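Local structure of Sts-2 protein (Mus musculus, 3D4I) at residues I12-G18 with S233-C239; D60-D64 with E132-A136; R120-G124 with P159-R163; E127-W131 with C221-A225; Y175-C179 with S204-C209. The protein acts as a suppressor of T-cell receptor signalling and carries a histidine phosphatase (PGM) domain, the part described here, which has acid-dependent phosphatase activity. The contacts are given in a common frame with arbitrary orientation. Where two conformers were deposited one is given. Numbering follows the deposited sequence.

Overall arrangement
From the N terminus, strand 11-16 opens interaction 1, which closes only when strand 236-241 pairs with it, so the other four contacts nest inside that loop. Interaction 2 opens at 60-64, interaction 3 at 120-124 and interaction 4 at 127-131; interaction 2 then closes at 132-136 and interaction 3 at 159-163, so these three cross one another. Interaction 5, between helices 172-187 and 205-208, follows interactions 2 and 3 in series and nests within interaction 4, which closes on helix 221-229. Interactions 4 and 5 lie about 9 Å apart, centre to centre, joined through E127 and R178. R178 also reaches G124 of interaction 3, while L206 packs interaction 5 against the sheet of interaction 1.

Interaction 1 (I12-G18 with S233-C239); sequences ILVIRHG and SLGMCFC. Unlike the reference sequence in segment 12-18: I15 (reference Val).
Strands 12-16 and 236-239 run antiparallel (171°), their axes 4.7 Å apart. I12/C239 and V14/C237 are the hydrogen-bonded pairs (I12 N to C239 O 2.9 Å, V14 N to C237 O 2.9 Å, each reciprocated); L13/F238 and I15/M236 are non-hydrogen-bonded. R16 N to G235 O, 2.9 Å, extends the ladder; after this L234 (phi/psi 58°/18°) breaks it, L234 N making weak bonds to R16 O (3.1 Å) and H17 O (3.5 Å). On one face sit L13 (t, p), I15 (m, t), M236 (m, t, t) and F238 (t): L13 CD1 lies 3.8 Å from F238 CD1, and I15 CG1 3.8 Å from M236 CG. L234 (m, m) starts away but swings back, CD1 3.5 Å from I15 CG2. The other face carries I12, V14, C237 and C239, with T210 against V14 and C237. R16-H17-G18 matches the RHG signature of histidine phosphatases, whose histidine takes up the phosphoryl group in relatives. H17 (p) donates ND1 to G18 O at 2.8 Å; R16 gives NE to S203 and NH1 to H17 O (3.2 Å). Apolar packing and backbone bonds thus fix the strand, while polar bonds orient the signature side chains.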
# COMPACT_ATOMS: atom_id res chain seq x y z
N ILE A 12 -12.70 5.34 22.08
CA ILE A 12 -13.39 4.57 21.04
C ILE A 12 -12.87 5.11 19.70
O ILE A 12 -12.99 6.30 19.41
CB ILE A 12 -14.92 4.73 21.11
CG1 ILE A 12 -15.49 3.86 22.25
CG2 ILE A 12 -15.60 4.37 19.75
CD1 ILE A 12 -15.73 2.43 21.84
N LEU A 13 -12.24 4.23 18.91
CA LEU A 13 -11.58 4.62 17.67
C LEU A 13 -12.27 3.87 16.55
O LEU A 13 -12.14 2.65 16.43
CB LEU A 13 -10.08 4.31 17.71
CG LEU A 13 -9.26 4.70 16.47
CD1 LEU A 13 -9.32 6.21 16.20
CD2 LEU A 13 -7.80 4.23 16.67
N VAL A 14 -13.03 4.62 15.76
CA VAL A 14 -13.83 4.03 14.70
C VAL A 14 -12.98 4.17 13.46
O VAL A 14 -12.46 5.25 13.18
CB VAL A 14 -15.16 4.76 14.50
CG1 VAL A 14 -15.98 4.06 13.40
CG2 VAL A 14 -15.97 4.78 15.82
N ILE A 15 -12.83 3.04 12.76
CA ILE A 15 -11.88 2.88 11.67
C ILE A 15 -12.59 2.27 10.46
O ILE A 15 -13.20 1.18 10.57
CB ILE A 15 -10.70 1.95 12.11
CG1 ILE A 15 -9.99 2.53 13.35
CG2 ILE A 15 -9.64 1.81 10.97
CD1 ILE A 15 -8.98 1.61 13.97
N ARG A 16 -12.46 2.92 9.31
CA ARG A 16 -12.99 2.38 8.07
C ARG A 16 -12.08 1.28 7.51
O ARG A 16 -10.84 1.35 7.61
CB ARG A 16 -13.21 3.48 7.01
CG ARG A 16 -14.11 3.01 5.84
CD ARG A 16 -13.55 3.65 4.54
NE ARG A 16 -14.35 3.44 3.33
CZ ARG A 16 -13.93 2.77 2.27
NH1 ARG A 16 -12.70 2.17 2.24
NH2 ARG A 16 -14.76 2.69 1.22
N HIS A 17 -12.69 0.26 6.94
CA HIS A 17 -11.94 -0.84 6.36
C HIS A 17 -11.01 -0.32 5.25
O HIS A 17 -11.22 0.76 4.69
CB HIS A 17 -12.92 -1.90 5.79
CG HIS A 17 -13.88 -1.36 4.76
ND1 HIS A 17 -13.50 -1.07 3.47
CD2 HIS A 17 -15.20 -1.07 4.84
CE1 HIS A 17 -14.55 -0.62 2.80
NE2 HIS A 17 -15.59 -0.61 3.61
N GLY A 18 -10.01 -1.11 4.91
CA GLY A 18 -9.12 -0.82 3.78
C GLY A 18 -9.76 -0.97 2.42
O GLY A 18 -10.95 -1.35 2.29
N SER A 233 -10.04 5.04 2.94
CA SER A 233 -9.68 3.78 3.56
C SER A 233 -8.85 4.03 4.81
O SER A 233 -8.01 4.93 4.83
CB SER A 233 -8.90 2.91 2.57
OG SER A 233 -9.77 2.53 1.52
N LEU A 234 -9.12 3.25 5.85
CA LEU A 234 -8.53 3.44 7.17
C LEU A 234 -8.80 4.83 7.79
O LEU A 234 -8.12 5.23 8.72
CB LEU A 234 -7.01 3.10 7.16
CG LEU A 234 -6.66 1.61 7.32
CD1 LEU A 234 -7.07 1.12 8.70
CD2 LEU A 234 -7.36 0.78 6.29
N GLY A 235 -9.80 5.56 7.27
CA GLY A 235 -10.18 6.86 7.86
C GLY A 235 -10.64 6.62 9.30
O GLY A 235 -11.22 5.58 9.57
N MET A 236 -10.34 7.55 10.22
CA MET A 236 -10.68 7.34 11.63
C MET A 236 -11.40 8.52 12.30
O MET A 236 -11.15 9.67 11.94
CB MET A 236 -9.40 7.04 12.42
CG MET A 236 -8.65 5.83 11.95
SD MET A 236 -7.13 5.63 12.88
CE MET A 236 -6.47 4.13 12.16
N CYS A 237 -12.26 8.20 13.27
CA CYS A 237 -12.95 9.16 14.16
C CYS A 237 -12.66 8.66 15.56
O CYS A 237 -12.90 7.49 15.84
CB CYS A 237 -14.47 9.10 13.95
SG CYS A 237 -15.39 10.32 14.89
N PHE A 238 -12.19 9.53 16.46
CA PHE A 238 -11.79 9.13 17.81
C PHE A 238 -12.61 9.88 18.87
O PHE A 238 -12.70 11.13 18.83
CB PHE A 238 -10.29 9.41 17.99
CG PHE A 238 -9.69 8.86 19.26
CD1 PHE A 238 -9.96 7.55 19.66
CD2 PHE A 238 -8.81 9.63 20.02
CE1 PHE A 238 -9.39 7.02 20.83
CE2 PHE A 238 -8.23 9.11 21.18
CZ PHE A 238 -8.52 7.80 21.59
N CYS A 239 -13.21 9.15 19.81
CA CYS A 239 -13.91 9.79 20.96
C CYS A 239 -13.28 9.35 22.26
O CYS A 239 -12.94 8.18 22.39
CB CYS A 239 -15.38 9.43 20.97
SG CYS A 239 -16.23 9.97 19.49

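Interaction 2 (D60-D64 with E132-A136); sequences DFEND and EASKA
N63 lays its side chain (chi1 m) over the A133-A136 turn, ND2 standing 3.7 Å from A133 CB and 4.1 Å from K135 CE. The turn is type I, closed by A136 N to A133 O at 2.9 Å; the chain after the 3-10 residues D60 and F61 folds back so that D64 N bonds F61 O at 2.9 Å. The nearest alpha carbons are N63 and A136, 6.2 Å apart. E62 (chi1 t, chi2 t) extends toward K135, which starts with chi1 p, and the two form a long salt bridge, E62 OE1 to K135 NZ 4.0 Å. No direct hydrogen bond joins the segments; two waters do the work. The first donates to N63 O (2.6 Å) and E132 OE1 (2.7 Å). The second donates to E132 OE1 (2.6 Å), accepts from A133 N (2.9 Å) and bonds N63 O weakly at 3.4 Å. E132 is m, m, its other oxygen, OE2, being held in a salt bridge by R99. Two surface loops of the phosphatase domain are joined here, one before helix 69-85 and one before helix 143-148. N63 O and a charged E132 OE1 are both acceptors, so the waters supply the protons.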
# COMPACT_ATOMS: atom_id res chain seq x y z
N ASP A 60 -19.85 -17.01 -3.09
CA ASP A 60 -20.39 -16.20 -1.99
C ASP A 60 -19.66 -14.87 -1.77
O ASP A 60 -20.17 -13.98 -1.08
CB ASP A 60 -20.42 -17.02 -0.70
CG ASP A 60 -21.50 -18.09 -0.70
OD1 ASP A 60 -22.35 -18.13 -1.63
OD2 ASP A 60 -21.50 -18.92 0.24
N PHE A 61 -18.47 -14.73 -2.34
CA PHE A 61 -17.72 -13.48 -2.28
C PHE A 61 -18.36 -12.36 -3.11
O PHE A 61 -18.05 -11.19 -2.91
CB PHE A 61 -16.28 -13.70 -2.72
CG PHE A 61 -15.48 -14.55 -1.78
CD1 PHE A 61 -14.88 -13.98 -0.65
CD2 PHE A 61 -15.30 -15.91 -2.02
CE1 PHE A 61 -14.13 -14.76 0.22
CE2 PHE A 61 -14.54 -16.70 -1.14
CZ PHE A 61 -13.96 -16.13 -0.03
N GLU A 62 -19.25 -12.75 -4.02
CA GLU A 62 -20.04 -11.84 -4.86
C GLU A 62 -20.35 -10.53 -4.10
O GLU A 62 -19.95 -9.46 -4.54
CB GLU A 62 -21.34 -12.56 -5.33
CG GLU A 62 -22.46 -11.65 -5.84
CD GLU A 62 -23.74 -12.40 -6.22
OE1 GLU A 62 -24.12 -13.38 -5.54
OE2 GLU A 62 -24.38 -11.99 -7.20
N ASN A 63 -21.00 -10.65 -2.95
CA ASN A 63 -21.48 -9.48 -2.18
C ASN A 63 -20.68 -9.15 -0.93
O ASN A 63 -21.10 -8.30 -0.12
CB ASN A 63 -22.95 -9.69 -1.78
CG ASN A 63 -23.88 -9.73 -2.98
OD1 ASN A 63 -23.73 -8.94 -3.93
ND2 ASN A 63 -24.84 -10.64 -2.95
N ASP A 64 -19.54 -9.82 -0.78
CA ASP A 64 -18.76 -9.74 0.45
C ASP A 64 -17.29 -9.79 0.05
O ASP A 64 -16.59 -10.73 0.36
CB ASP A 64 -19.13 -10.90 1.40
CG ASP A 64 -18.46 -10.79 2.77
OD1 ASP A 64 -18.23 -9.65 3.28
OD2 ASP A 64 -18.17 -11.85 3.35
N GLU A 132 -26.55 -2.31 0.76
CA GLU A 132 -26.06 -3.68 0.57
C GLU A 132 -27.13 -4.55 -0.09
O GLU A 132 -28.31 -4.21 -0.07
CB GLU A 132 -25.63 -4.29 1.90
CG GLU A 132 -24.47 -3.55 2.60
CD GLU A 132 -23.10 -3.97 2.11
OE1 GLU A 132 -22.96 -5.04 1.47
OE2 GLU A 132 -22.14 -3.23 2.36
N ALA A 133 -26.71 -5.65 -0.71
CA ALA A 133 -27.66 -6.61 -1.29
C ALA A 133 -28.53 -7.23 -0.20
O ALA A 133 -28.04 -7.49 0.90
CB ALA A 133 -26.92 -7.72 -2.05
N SER A 134 -29.80 -7.46 -0.50
CA SER A 134 -30.75 -7.97 0.50
C SER A 134 -30.30 -9.29 1.12
O SER A 134 -30.53 -9.53 2.30
CB SER A 134 -32.15 -8.12 -0.09
OG SER A 134 -32.49 -6.95 -0.80
N LYS A 135 -29.64 -10.12 0.31
CA LYS A 135 -29.17 -11.44 0.76
C LYS A 135 -27.75 -11.38 1.33
O LYS A 135 -27.15 -12.42 1.64
CB LYS A 135 -29.32 -12.48 -0.37
CG LYS A 135 -28.48 -12.22 -1.63
CD LYS A 135 -28.77 -13.27 -2.73
CE LYS A 135 -27.50 -13.67 -3.49
NZ LYS A 135 -26.61 -14.59 -2.69
N ALA A 136 -27.21 -10.17 1.50
CA ALA A 136 -25.88 -9.98 2.09
C ALA A 136 -25.68 -10.73 3.41
O ALA A 136 -24.63 -11.33 3.62
CB ALA A 136 -25.57 -8.50 2.29
O HOH W 1 -20.71 -6.52 1.80
O HOH W 2 -23.96 -6.48 -0.51

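Interaction 3 (R120-G124 with P159-R163); sequences RVEPG and PALPR
The carboxylate of E122 (t, p) takes two backbone amides from the facing loop: A160 N to E122 OE1 at 2.7 Å and L161 N to E122 OE2 at 3.0 Å. OE2 also accepts G124 N of its own segment at 2.8 Å, and OE1 receives the hydroxyl of Y157, so both oxygens of this buried side chain are satisfied. Across the segments the alpha carbons approach as E122–P159 (5.2 Å), G124–L161 (4.8 Å) and P123–R163 (5.3 Å). In the alpha/beta fold of the histidine phosphatases, 120-121 belong to one of the two edge strands of the chain's sheet, 119-121, which pairs with strand 89-94; a 3-10 segment follows at P123 and G124, while 159-163 is part of the loop leading to helix 172-187. P123 fills the space between: CD meets P159 CB at 3.7 Å, CB sits 3.1 Å from L161 O, and CG contacts R163 CB at 3.8 Å and lies over one face of the R163 guanidinium. R163 (chi1 p) curls back, bringing NH2 to 3.8 Å from V121 CG1. A water donates to V121 O (2.9 Å) and accepts a weak bond from R163 NH1 (3.3 Å). G124 O takes a hydrogen bond from R178 NH1.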
# COMPACT_ATOMS: atom_id res chain seq x y z
N ARG A 120 -14.40 -9.25 18.16
CA ARG A 120 -15.82 -9.40 18.46
C ARG A 120 -16.64 -8.98 17.26
O ARG A 120 -16.70 -7.80 16.94
CB ARG A 120 -16.18 -8.57 19.68
CG ARG A 120 -15.69 -9.24 20.95
CD ARG A 120 -15.30 -8.25 22.01
NE ARG A 120 -15.06 -8.93 23.28
CZ ARG A 120 -14.77 -8.31 24.41
NH1 ARG A 120 -14.66 -7.00 24.45
NH2 ARG A 120 -14.58 -9.03 25.52
N VAL A 121 -17.27 -9.96 16.61
CA VAL A 121 -18.04 -9.64 15.41
C VAL A 121 -19.41 -9.13 15.82
O VAL A 121 -20.18 -9.83 16.51
CB VAL A 121 -18.11 -10.82 14.41
CG1 VAL A 121 -18.96 -10.44 13.18
CG2 VAL A 121 -16.73 -11.24 13.97
N GLU A 122 -19.68 -7.89 15.43
CA GLU A 122 -20.91 -7.20 15.80
C GLU A 122 -21.69 -6.79 14.55
O GLU A 122 -21.40 -5.76 13.95
CB GLU A 122 -20.60 -5.96 16.66
CG GLU A 122 -21.86 -5.16 17.11
CD GLU A 122 -22.94 -6.04 17.77
OE1 GLU A 122 -22.65 -6.56 18.85
OE2 GLU A 122 -24.05 -6.20 17.20
N PRO A 123 -22.67 -7.60 14.15
CA PRO A 123 -23.55 -7.15 13.06
C PRO A 123 -24.27 -5.83 13.29
O PRO A 123 -24.69 -5.21 12.33
CB PRO A 123 -24.56 -8.30 12.92
CG PRO A 123 -23.78 -9.48 13.37
CD PRO A 123 -22.99 -8.98 14.55
N GLY A 124 -24.41 -5.39 14.54
CA GLY A 124 -25.03 -4.09 14.81
C GLY A 124 -24.23 -2.90 14.27
O GLY A 124 -24.76 -1.79 14.20
N PRO A 159 -23.62 -10.71 20.21
CA PRO A 159 -23.75 -9.41 19.57
C PRO A 159 -25.02 -8.71 20.00
O PRO A 159 -26.01 -9.39 20.35
CB PRO A 159 -23.80 -9.74 18.06
CG PRO A 159 -24.29 -11.16 17.99
CD PRO A 159 -23.72 -11.82 19.23
N ALA A 160 -24.99 -7.38 20.01
CA ALA A 160 -26.17 -6.55 20.28
C ALA A 160 -27.26 -6.78 19.24
O ALA A 160 -28.44 -6.74 19.57
CB ALA A 160 -25.79 -5.08 20.32
N LEU A 161 -26.84 -6.98 17.99
CA LEU A 161 -27.77 -7.36 16.94
C LEU A 161 -27.24 -8.58 16.20
O LEU A 161 -26.23 -8.50 15.49
CB LEU A 161 -28.02 -6.18 15.97
CG LEU A 161 -29.04 -6.40 14.85
CD1 LEU A 161 -30.48 -6.37 15.35
CD2 LEU A 161 -28.83 -5.36 13.75
N PRO A 162 -27.92 -9.73 16.36
CA PRO A 162 -27.58 -10.94 15.61
C PRO A 162 -27.71 -10.72 14.10
O PRO A 162 -28.54 -9.94 13.67
CB PRO A 162 -28.62 -11.95 16.10
CG PRO A 162 -29.07 -11.44 17.44
CD PRO A 162 -29.04 -9.95 17.30
N ARG A 163 -26.88 -11.40 13.32
CA ARG A 163 -26.86 -11.17 11.87
C ARG A 163 -28.22 -11.37 11.20
O ARG A 163 -28.60 -10.58 10.35
CB ARG A 163 -25.73 -11.91 11.14
CG ARG A 163 -25.69 -13.45 11.22
CD ARG A 163 -24.51 -13.96 12.06
NE ARG A 163 -23.19 -13.70 11.47
CZ ARG A 163 -22.08 -13.40 12.16
NH1 ARG A 163 -22.08 -13.29 13.49
NH2 ARG A 163 -20.94 -13.19 11.50
O HOH W 3 -20.84 -12.66 16.50

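Interaction 4 (E127-W131 with C221-A225); sequences EWMKW and CGDFA
In this histidine phosphatase domain the loop after strand 119-121 meets the first turn of helix 221-229 through an aromatic cluster with no hydrogen bond across it. The backbones stay well apart, W131 CA to A225 CA being 10.7 Å, the shortest such separation, and large side chains span the gap. On the loop, W128 (chi1 t) and W131 (chi1 m) lie on a tight turn through M129 and K130, closed by W131 N to W128 O at 2.9 Å, and both CB atoms point at the helix. The two indoles meet in a shallow groove, and the CE2 corner of F224 (chi1 t) rests against it: F224 CE2 lies 3.5 Å from W131 CH2 and 4.2 Å from W128 CE3, the latter at the edge of the phenyl ring. The planes of the six-membered ring of W131 and the F224 ring are nearly parallel (8°), centroids 5.8 Å apart, and the rings meet rim to rim, neither over the face of the other. A225 CB touches the same tryptophan at CZ2, 4.3 Å. One turn earlier, C221 (chi1 t), whose O accepts A225 N at 2.9 Å, fills the hollow beside the far end of W128. Y175 stacks on W128, whose NE1 bonds E170 O, and Y172 meets F224. The C221 sulphur sits obliquely to W128, SG 3.7 Å from CH2.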
# COMPACT_ATOMS: atom_id res chain seq x y z
N GLU A 127 -22.90 -2.25 7.68
CA GLU A 127 -23.37 -1.17 6.82
C GLU A 127 -24.90 -1.05 6.85
O GLU A 127 -25.60 -2.03 7.11
CB GLU A 127 -22.88 -1.45 5.37
CG GLU A 127 -23.22 -0.40 4.32
CD GLU A 127 -22.55 0.93 4.60
OE1 GLU A 127 -23.12 1.72 5.36
OE2 GLU A 127 -21.44 1.17 4.06
N TRP A 128 -25.41 0.16 6.62
CA TRP A 128 -26.85 0.36 6.41
C TRP A 128 -27.32 -0.55 5.28
O TRP A 128 -26.73 -0.53 4.20
CB TRP A 128 -27.12 1.83 6.05
CG TRP A 128 -28.59 2.23 5.86
CD1 TRP A 128 -29.70 1.57 6.28
CD2 TRP A 128 -29.06 3.45 5.27
NE1 TRP A 128 -30.84 2.27 5.95
CE2 TRP A 128 -30.47 3.44 5.34
CE3 TRP A 128 -28.42 4.54 4.66
CZ2 TRP A 128 -31.26 4.47 4.80
CZ3 TRP A 128 -29.22 5.59 4.14
CH2 TRP A 128 -30.60 5.54 4.22
N MET A 129 -28.37 -1.35 5.52
CA MET A 129 -28.83 -2.39 4.56
C MET A 129 -29.28 -1.82 3.23
O MET A 129 -29.24 -2.51 2.21
CB MET A 129 -29.94 -3.26 5.17
CG MET A 129 -29.50 -4.06 6.40
SD MET A 129 -28.35 -5.38 5.95
CE MET A 129 -29.50 -6.47 5.06
N LYS A 130 -29.73 -0.57 3.25
CA LYS A 130 -30.04 0.21 2.06
C LYS A 130 -28.93 0.15 1.02
O LYS A 130 -29.20 0.20 -0.17
CB LYS A 130 -30.26 1.67 2.48
CG LYS A 130 -30.55 2.66 1.35
CD LYS A 130 -31.97 2.53 0.86
CE LYS A 130 -32.96 3.15 1.82
NZ LYS A 130 -34.37 2.98 1.33
N TRP A 131 -27.67 0.06 1.48
CA TRP A 131 -26.52 0.11 0.59
C TRP A 131 -25.87 -1.24 0.36
O TRP A 131 -24.77 -1.31 -0.20
CB TRP A 131 -25.48 1.12 1.10
CG TRP A 131 -26.03 2.50 1.14
CD1 TRP A 131 -27.02 3.01 0.33
CD2 TRP A 131 -25.65 3.55 2.02
NE1 TRP A 131 -27.26 4.32 0.65
CE2 TRP A 131 -26.43 4.68 1.69
CE3 TRP A 131 -24.70 3.66 3.06
CZ2 TRP A 131 -26.30 5.90 2.35
CZ3 TRP A 131 -24.57 4.88 3.72
CH2 TRP A 131 -25.37 5.99 3.36
N CYS A 221 -30.57 12.53 6.86
CA CYS A 221 -30.07 11.45 6.01
C CYS A 221 -29.18 11.91 4.86
O CYS A 221 -28.16 11.30 4.59
CB CYS A 221 -31.22 10.62 5.46
SG CYS A 221 -30.68 9.21 4.48
N GLY A 222 -29.60 12.99 4.18
CA GLY A 222 -28.88 13.54 3.02
C GLY A 222 -27.52 14.09 3.41
O GLY A 222 -26.53 13.89 2.71
N ASP A 223 -27.50 14.77 4.55
CA ASP A 223 -26.30 15.28 5.18
C ASP A 223 -25.35 14.13 5.56
O ASP A 223 -24.14 14.22 5.33
CB ASP A 223 -26.72 16.09 6.41
CG ASP A 223 -27.20 17.48 6.06
OD1 ASP A 223 -26.68 18.05 5.07
OD2 ASP A 223 -28.08 18.00 6.76
N PHE A 224 -25.91 13.07 6.13
CA PHE A 224 -25.14 11.86 6.49
C PHE A 224 -24.51 11.24 5.22
O PHE A 224 -23.31 11.02 5.17
CB PHE A 224 -26.08 10.91 7.24
CG PHE A 224 -25.60 9.48 7.35
CD1 PHE A 224 -24.69 9.10 8.34
CD2 PHE A 224 -26.15 8.48 6.53
CE1 PHE A 224 -24.27 7.76 8.46
CE2 PHE A 224 -25.74 7.14 6.66
CZ PHE A 224 -24.81 6.79 7.62
N ALA A 225 -25.32 11.04 4.19
CA ALA A 225 -24.83 10.40 2.96
C ALA A 225 -23.69 11.18 2.28
O ALA A 225 -22.70 10.60 1.81
CB ALA A 225 -26.01 10.16 2.00

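Interaction 5 (Y175-C179 with S204-C209); sequences YVERC and SALDSC
Helix 172-187 packs against the short helix 205-208, which follows strand 196-201 of the histidine phosphatase sheet; A205 and L206 rest on V14 of strand 11-16. Y175 (chi1 t) begins the first segment, its CA-to-CB bond sideways to the other segment but its ring reaching across to put OH 3.2 Å from S204 CB and 2.8 Å from S208 OG. S208 OG (chi1 p) also lies 3.3 Å from S204 O, at best a weak bond. A water bridges the same tyrosine, 2.7 Å from Y175 OH and donating to S204 OG at 2.9 Å; the S204 hydroxyl (p) also bonds E127. The tyrosine ring also stacks with that of W128. Next, V176 contributes its carbonyl: a second water donates to V176 O (2.9 Å) and to S208 O (2.7 Å), joining the helices through backbone. R178 points its CA-to-CB bond away, and its guanidinium serves E170 and the carbonyls of G124, F126 and E127. C179 (m), bonded to the preceding turn by C179 N to Y175 O at 3.1 Å, faces the short helix where the alpha carbons come nearest, C179 to C209 at 5.9 Å. C179 CB lies 4.4 Å from C209 SG.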
# COMPACT_ATOMS: atom_id res chain seq x y z
N TYR A 175 -31.75 2.22 11.10
CA TYR A 175 -30.28 2.07 11.03
C TYR A 175 -29.56 2.84 12.14
O TYR A 175 -28.75 2.26 12.87
CB TYR A 175 -29.75 2.50 9.64
CG TYR A 175 -28.24 2.71 9.65
CD1 TYR A 175 -27.38 1.63 9.71
CD2 TYR A 175 -27.69 4.00 9.62
CE1 TYR A 175 -26.00 1.81 9.74
CE2 TYR A 175 -26.32 4.19 9.66
CZ TYR A 175 -25.48 3.09 9.71
OH TYR A 175 -24.11 3.25 9.77
N VAL A 176 -29.82 4.14 12.25
CA VAL A 176 -29.13 4.95 13.27
C VAL A 176 -29.46 4.48 14.69
O VAL A 176 -28.59 4.50 15.59
CB VAL A 176 -29.35 6.50 13.10
CG1 VAL A 176 -28.75 6.97 11.76
CG2 VAL A 176 -30.81 6.89 13.20
N GLU A 177 -30.69 4.01 14.88
CA GLU A 177 -31.13 3.47 16.16
C GLU A 177 -30.38 2.19 16.52
O GLU A 177 -29.88 2.10 17.62
CB GLU A 177 -32.65 3.26 16.21
CG GLU A 177 -33.17 2.72 17.57
CD GLU A 177 -32.82 3.59 18.78
OE1 GLU A 177 -32.37 4.76 18.62
OE2 GLU A 177 -33.00 3.09 19.91
N ARG A 178 -30.25 1.24 15.59
CA ARG A 178 -29.49 0.01 15.92
C ARG A 178 -27.99 0.23 16.13
O ARG A 178 -27.34 -0.52 16.87
CB ARG A 178 -29.77 -1.17 14.97
CG ARG A 178 -29.50 -0.95 13.50
CD ARG A 178 -28.10 -1.44 13.08
NE ARG A 178 -28.06 -1.66 11.63
CZ ARG A 178 -26.96 -1.73 10.90
NH1 ARG A 178 -25.76 -1.57 11.45
NH2 ARG A 178 -27.07 -1.94 9.59
N CYS A 179 -27.43 1.26 15.50
CA CYS A 179 -26.03 1.61 15.74
C CYS A 179 -25.89 2.18 17.15
O CYS A 179 -24.93 1.88 17.85
CB CYS A 179 -25.55 2.63 14.71
SG CYS A 179 -25.36 1.91 13.07
N SER A 204 -19.99 4.84 6.92
CA SER A 204 -21.18 5.27 7.68
C SER A 204 -21.00 5.29 9.21
O SER A 204 -21.56 6.16 9.91
CB SER A 204 -22.35 4.35 7.34
OG SER A 204 -21.94 3.01 7.37
N ALA A 205 -20.25 4.31 9.72
CA ALA A 205 -20.07 4.16 11.16
C ALA A 205 -19.29 5.31 11.81
O ALA A 205 -19.44 5.54 13.01
CB ALA A 205 -19.40 2.81 11.48
N LEU A 206 -18.44 6.01 11.05
CA LEU A 206 -17.69 7.12 11.64
C LEU A 206 -18.64 8.21 12.14
O LEU A 206 -18.30 8.93 13.07
CB LEU A 206 -16.62 7.71 10.70
CG LEU A 206 -15.24 7.01 10.73
CD1 LEU A 206 -15.28 5.74 9.92
CD2 LEU A 206 -14.15 7.92 10.20
N ASP A 207 -19.83 8.27 11.55
CA ASP A 207 -20.90 9.16 12.01
C ASP A 207 -21.87 8.44 12.98
O ASP A 207 -22.10 8.89 14.11
CB ASP A 207 -21.68 9.76 10.82
CG ASP A 207 -22.62 10.89 11.25
OD1 ASP A 207 -22.11 11.90 11.78
OD2 ASP A 207 -23.84 10.81 11.02
N SER A 208 -22.43 7.33 12.53
CA SER A 208 -23.49 6.66 13.28
C SER A 208 -23.05 6.00 14.59
O SER A 208 -23.89 5.79 15.46
CB SER A 208 -24.20 5.64 12.41
OG SER A 208 -23.35 4.54 12.19
N CYS A 209 -21.77 5.66 14.72
CA CYS A 209 -21.26 5.05 15.95
C CYS A 209 -20.64 6.06 16.93
O CYS A 209 -20.24 5.70 18.05
CB CYS A 209 -20.32 3.86 15.65
SG CYS A 209 -21.18 2.47 14.83
O HOH W 4 -22.29 1.25 9.68
O HOH W 5 -26.50 6.41 15.14